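Local coordinates for protein thiamine monophosphate kinase (Aquifex aeolicus, PDB 1VQV) that probably catalyses the magnesium- and ATP-dependent phosphorylation of thiamine monophosphate to thiamine pyrophosphate, the active form of vitamin B1, at residues D159-L164 against L181-H185; K233-S237 against P251-L256. All blocks are in the same frame, centred on the assembly; numbering follows the deposited sequence.

Contact 1 of 2, residues D159-L164 against L181-H185; sequences DSRAGL and LIQRH
L164 lies over one face of the H185 imidazole: its CB sits 3.8 Å from the ring centroid and close to the ring normal, which qualifies as a CH-pi contact, although it is displaced toward the NE2 rim. One L164 methyl, CD1, follows the same ring at 3.7 Å from CE1 of H185. S160 comes from another direction, with OG beside the CD2 edge and near the ring plane; this hydroxyl also makes a weak hydrogen bond to the carbonyl of E260. The imidazole reaches across because CG of H185 is anti to the backbone N (chi1 173°). Replacing H185 by alanine removes the ring, and CB and CD1 of L164 would probably face a gap between the helices while OG of S160 loses its neighbour at the CD2 edge.

At the other end, the extended chain of R184 passes D159 obliquely. NH1 of R184 forms a salt bridge to OD2 of D159 at 3.1 Å, but the hydrogen bond within it is weak, bent to 127° at the hydrogen. The carboxylate has other partners in T156 and S237. L181 turns CD2 to D159 and CD1 to CB of A162, 3.9 Å away.

Between these ends G163 lets the backbones meet, its CA 3.9 Å from CA of I182: a CB here would point toward the other helix, at the carbonyl O of L181. With axes 7.1 Å apart and crossing at -106°, this is a close, nearly perpendicular helix pair meeting at a glycine. It lies beside the substrate site, S160 being a neighbour of the substrate-binding E260.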
loop_
_atom_site.group_PDB
_atom_site.type_symbol
_atom_site.label_atom_id
_atom_site.label_comp_id
_atom_site.label_asym_id
_atom_site.label_seq_id
_atom_site.Cartn_x
_atom_site.Cartn_y
_atom_site.Cartn_z
ATOM N N ASP B 159 -27.561 0.568 6.491
ATOM C CA ASP B 159 -27.068 0.423 7.862
ATOM C C ASP B 159 -25.818 1.225 8.206
ATOM O O ASP B 159 -25.804 1.949 9.197
ATOM C CB ASP B 159 -26.849 -1.062 8.172
ATOM C CG ASP B 159 -28.127 -1.875 8.026
ATOM O OD1 ASP B 159 -28.622 -2.032 6.895
ATOM O OD2 ASP B 159 -28.653 -2.341 9.046
ATOM N N SER B 160 -24.773 1.100 7.398
ATOM C CA SER B 160 -23.529 1.826 7.643
ATOM C C SER B 160 -23.773 3.349 7.737
ATOM O O SER B 160 -23.212 4.027 8.592
ATOM C CB SER B 160 -22.528 1.487 6.530
ATOM O OG SER B 160 -21.233 1.997 6.782
ATOM N N ARG B 161 -24.632 3.884 6.884
ATOM C CA ARG B 161 -24.908 5.320 6.908
ATOM C C ARG B 161 -25.588 5.819 8.177
ATOM O O ARG B 161 -25.275 6.899 8.674
ATOM C CB ARG B 161 -25.761 5.720 5.705
ATOM C CG ARG B 161 -26.345 7.116 5.808
ATOM C CD ARG B 161 -26.888 7.566 4.471
ATOM N NE ARG B 161 -27.851 8.651 4.606
ATOM C CZ ARG B 161 -28.268 9.401 3.595
ATOM N NH1 ARG B 161 -27.801 9.187 2.370
ATOM N NH2 ARG B 161 -29.159 10.364 3.806
ATOM N N ALA B 162 -26.544 5.048 8.679
ATOM C CA ALA B 162 -27.257 5.433 9.883
ATOM C C ALA B 162 -26.285 5.368 11.069
ATOM O O ALA B 162 -26.358 6.188 11.994
ATOM C CB ALA B 162 -28.464 4.501 10.104
ATOM N N GLY B 163 -25.371 4.396 11.020
ATOM C CA GLY B 163 -24.375 4.220 12.067
ATOM C C GLY B 163 -23.368 5.357 12.142
ATOM O O GLY B 163 -22.989 5.786 13.236
ATOM N N LEU B 164 -22.925 5.844 10.989
ATOM C CA LEU B 164 -21.977 6.946 10.947
ATOM C C LEU B 164 -22.639 8.202 11.509
ATOM O O LEU B 164 -22.004 9.013 12.192
ATOM C CB LEU B 164 -21.522 7.198 9.508
ATOM C CG LEU B 164 -20.673 8.457 9.281
ATOM C CD1 LEU B 164 -19.478 8.452 10.227
ATOM C CD2 LEU B 164 -20.221 8.515 7.823
ATOM N N LEU B 181 -26.301 -0.889 14.339
ATOM C CA LEU B 181 -26.095 -0.018 13.185
ATOM C C LEU B 181 -24.680 0.534 13.154
ATOM O O LEU B 181 -24.040 0.591 12.097
ATOM C CB LEU B 181 -27.090 1.147 13.217
ATOM C CG LEU B 181 -28.523 0.799 12.819
ATOM C CD1 LEU B 181 -29.444 2.015 12.972
ATOM C CD2 LEU B 181 -28.512 0.309 11.382
ATOM N N ILE B 182 -24.213 0.946 14.329
ATOM C CA ILE B 182 -22.879 1.504 14.499
ATOM C C ILE B 182 -21.860 0.407 14.234
ATOM O O ILE B 182 -20.865 0.609 13.548
ATOM C CB ILE B 182 -22.689 2.031 15.949
ATOM C CG1 ILE B 182 -23.861 2.947 16.326
ATOM C CG2 ILE B 182 -21.363 2.783 16.080
ATOM C CD1 ILE B 182 -23.789 3.534 17.731
ATOM N N GLN B 183 -22.119 -0.766 14.783
ATOM C CA GLN B 183 -21.217 -1.879 14.613
ATOM C C GLN B 183 -21.058 -2.237 13.134
ATOM O O GLN B 183 -19.965 -2.572 12.691
ATOM C CB GLN B 183 -21.717 -3.062 15.464
ATOM C CG GLN B 183 -21.757 -2.693 16.970
ATOM C CD GLN B 183 -22.072 -3.849 17.934
ATOM O OE1 GLN B 183 -21.997 -3.682 19.166
ATOM N NE2 GLN B 183 -22.425 -5.013 17.384
ATOM N N ARG B 184 -22.139 -2.134 12.364
ATOM C CA ARG B 184 -22.101 -2.440 10.932
ATOM C C ARG B 184 -21.200 -1.473 10.177
ATOM O O ARG B 184 -20.666 -1.789 9.105
ATOM C CB ARG B 184 -23.518 -2.387 10.346
ATOM C CG ARG B 184 -24.233 -3.735 10.383
ATOM C CD ARG B 184 -25.746 -3.638 10.476
ATOM N NE ARG B 184 -26.264 -4.855 11.106
ATOM C CZ ARG B 184 -27.479 -4.991 11.630
ATOM N NH1 ARG B 184 -28.347 -3.989 11.604
ATOM N NH2 ARG B 184 -27.808 -6.128 12.222
ATOM N N HIS B 185 -21.027 -0.291 10.746
ATOM C CA HIS B 185 -20.202 0.722 10.123
ATOM C C HIS B 185 -18.780 0.682 10.658
ATOM O O HIS B 185 -17.830 0.924 9.925
ATOM C CB HIS B 185 -20.833 2.096 10.349
ATOM C CG HIS B 185 -19.983 3.236 9.894
ATOM N ND1 HIS B 185 -19.120 3.899 10.737
ATOM C CD2 HIS B 185 -19.861 3.832 8.686
ATOM C CE1 HIS B 185 -18.502 4.858 10.070
ATOM N NE2 HIS B 185 -18.934 4.838 8.823
#

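Contact 2 of 2, residues K233-S237 against P251-L256; sequences KLPLS and PIEYAL
L234 reaches the short helix 251-256 through one methyl, CD2, which is the atom behind each of its closest approaches. CD2 of L234 stands 3.5 Å from CD2 of L256, the two leucine side chains crossing at about a right angle, and 3.8 Å from CB of A255. CG2 of I252 is a looser third neighbour, 4.4 Å from the same CD2 of L234. The backbones are nearest here too, yet the CA atoms of L234 and A255 remain 6.9 Å apart, so the gap is spanned by side chains. L212 of helix 212-222 touches both L234 and L256, extending the same apolar cluster.

At P235 the chain turns its side chain away from the helix and against T280 and I282 of strand 280-286, while its backbone is hydrogen-bonded to L157. L236 then points back toward the helix, and its two methyls fork. CD1 of L236 lies 3.9 Å from CB of A255; CD2 of L236 turns to CB of P251 (3.8 Å). The same CD2 of L236 is 4.0 Å from CD1 of I252. L236 runs obliquely to the proline and nearly perpendicular to the isoleucine. CB of A255 is thus shared by both leucines. S237 ends the run as N-cap of helix 238-246, its OG bonded to N of L240.

All the close approaches between the two segments join carbon to carbon, and neither a charge nor a polar bond links them. The contact therefore depends on burial of hydrocarbon and on shape, with polar fixation left to bonds that its residues make with other parts of the chain.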
loop_
_atom_site.group_PDB
_atom_site.type_symbol
_atom_site.label_atom_id
_atom_site.label_comp_id
_atom_site.label_asym_id
_atom_site.label_seq_id
_atom_site.Cartn_x
_atom_site.Cartn_y
_atom_site.Cartn_z
ATOM N N LYS B 233 -38.202 -3.765 -3.149
ATOM C CA LYS B 233 -37.552 -5.067 -3.174
ATOM C C LYS B 233 -36.258 -4.931 -2.374
ATOM O O LYS B 233 -35.709 -5.912 -1.875
ATOM C CB LYS B 233 -37.236 -5.454 -4.611
ATOM C CG LYS B 233 -38.265 -6.348 -5.245
ATOM C CD LYS B 233 -37.997 -6.463 -6.738
ATOM C CE LYS B 233 -38.486 -7.796 -7.317
ATOM N NZ LYS B 233 -37.992 -7.962 -8.721
ATOM N N LEU B 234 -35.790 -3.690 -2.267
ATOM C CA LEU B 234 -34.580 -3.325 -1.542
ATOM C C LEU B 234 -34.620 -3.858 -0.114
ATOM O O LEU B 234 -35.562 -3.587 0.634
ATOM C CB LEU B 234 -34.435 -1.798 -1.548
ATOM C CG LEU B 234 -33.522 -1.138 -2.595
ATOM C CD1 LEU B 234 -33.604 -1.849 -3.920
ATOM C CD2 LEU B 234 -33.899 0.323 -2.748
ATOM N N PRO B 235 -33.596 -4.640 0.272
ATOM C CA PRO B 235 -33.457 -5.252 1.601
ATOM C C PRO B 235 -33.192 -4.232 2.693
ATOM O O PRO B 235 -32.136 -3.602 2.750
ATOM C CB PRO B 235 -32.302 -6.225 1.413
ATOM C CG PRO B 235 -31.457 -5.526 0.396
ATOM C CD PRO B 235 -32.460 -5.000 -0.593
ATOM N N LEU B 236 -34.179 -4.090 3.563
ATOM C CA LEU B 236 -34.115 -3.147 4.651
ATOM C C LEU B 236 -34.091 -3.833 5.992
ATOM O O LEU B 236 -34.932 -4.676 6.289
ATOM C CB LEU B 236 -35.311 -2.219 4.584
ATOM C CG LEU B 236 -35.227 -0.966 3.711
ATOM C CD1 LEU B 236 -34.566 -1.226 2.375
ATOM C CD2 LEU B 236 -36.635 -0.452 3.554
ATOM N N SER B 237 -33.116 -3.447 6.803
ATOM C CA SER B 237 -32.951 -4.013 8.130
ATOM C C SER B 237 -33.892 -3.375 9.140
ATOM O O SER B 237 -34.351 -2.244 8.957
ATOM C CB SER B 237 -31.499 -3.845 8.586
ATOM O OG SER B 237 -31.404 -3.035 9.744
ATOM N N PRO B 251 -36.212 5.267 4.945
ATOM C CA PRO B 251 -35.338 4.107 4.820
ATOM C C PRO B 251 -34.848 3.936 3.401
ATOM O O PRO B 251 -33.667 3.669 3.187
ATOM C CB PRO B 251 -36.223 2.952 5.291
ATOM C CG PRO B 251 -37.624 3.456 5.040
ATOM C CD PRO B 251 -37.526 4.883 5.484
ATOM N N ILE B 252 -35.735 4.128 2.427
ATOM C CA ILE B 252 -35.355 3.955 1.027
ATOM C C ILE B 252 -34.240 4.893 0.593
ATOM O O ILE B 252 -33.298 4.485 -0.088
ATOM C CB ILE B 252 -36.568 4.141 0.094
ATOM C CG1 ILE B 252 -37.680 3.166 0.498
ATOM C CG2 ILE B 252 -36.160 3.880 -1.367
ATOM C CD1 ILE B 252 -37.335 1.709 0.264
ATOM N N GLU B 253 -34.338 6.153 0.985
ATOM C CA GLU B 253 -33.314 7.127 0.623
ATOM C C GLU B 253 -31.954 6.624 1.136
ATOM O O GLU B 253 -30.897 6.957 0.593
ATOM C CB GLU B 253 -33.672 8.482 1.235
ATOM C CG GLU B 253 -33.031 9.664 0.555
ATOM C CD GLU B 253 -32.061 10.386 1.475
ATOM O OE1 GLU B 253 -32.450 10.667 2.642
ATOM O OE2 GLU B 253 -30.918 10.676 1.030
ATOM N N TYR B 254 -31.992 5.803 2.179
ATOM C CA TYR B 254 -30.766 5.250 2.744
ATOM C C TYR B 254 -30.295 4.034 1.959
ATOM O O TYR B 254 -29.096 3.829 1.782
ATOM C CB TYR B 254 -30.970 4.872 4.218
ATOM C CG TYR B 254 -30.769 6.027 5.171
ATOM C CD1 TYR B 254 -31.505 7.205 5.025
ATOM C CD2 TYR B 254 -29.827 5.954 6.204
ATOM C CE1 TYR B 254 -31.312 8.284 5.876
ATOM C CE2 TYR B 254 -29.621 7.031 7.064
ATOM C CZ TYR B 254 -30.367 8.195 6.895
ATOM O OH TYR B 254 -30.168 9.284 7.720
ATOM N N ALA B 255 -31.240 3.228 1.488
ATOM C CA ALA B 255 -30.891 2.044 0.722
ATOM C C ALA B 255 -30.323 2.427 -0.649
ATOM O O ALA B 255 -29.391 1.791 -1.146
ATOM C CB ALA B 255 -32.112 1.141 0.556
ATOM N N LEU B 256 -30.877 3.468 -1.258
ATOM C CA LEU B 256 -30.411 3.899 -2.567
ATOM C C LEU B 256 -29.145 4.752 -2.471
ATOM O O LEU B 256 -28.251 4.670 -3.321
ATOM C CB LEU B 256 -31.524 4.674 -3.283
ATOM C CG LEU B 256 -32.781 3.846 -3.580
ATOM C CD1 LEU B 256 -33.963 4.751 -3.888
ATOM C CD2 LEU B 256 -32.486 2.896 -4.726
#

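After two N-terminal helices the chain builds the four-stranded sheet of the PurM-like N-terminal part, then strand 150-153 of the second sheet. Contact 1 closes a short loop between helices 159-168 and 176-186. Only after strands 204-208 and 226-229 does contact 2 open, closing a second loop round helix 238-246. The two loops run in series, neither nesting nor crossing, with contact centres 14 Å apart. They nevertheless meet in space: OG of S237 lies 2.9 Å from OD2 of D159, a probable hydrogen bond, and R161 packs on Y254 in a cation-pi contact. Contact 1 packs its two helices on each other, while the loop of contact 2 also meets strand 280-286.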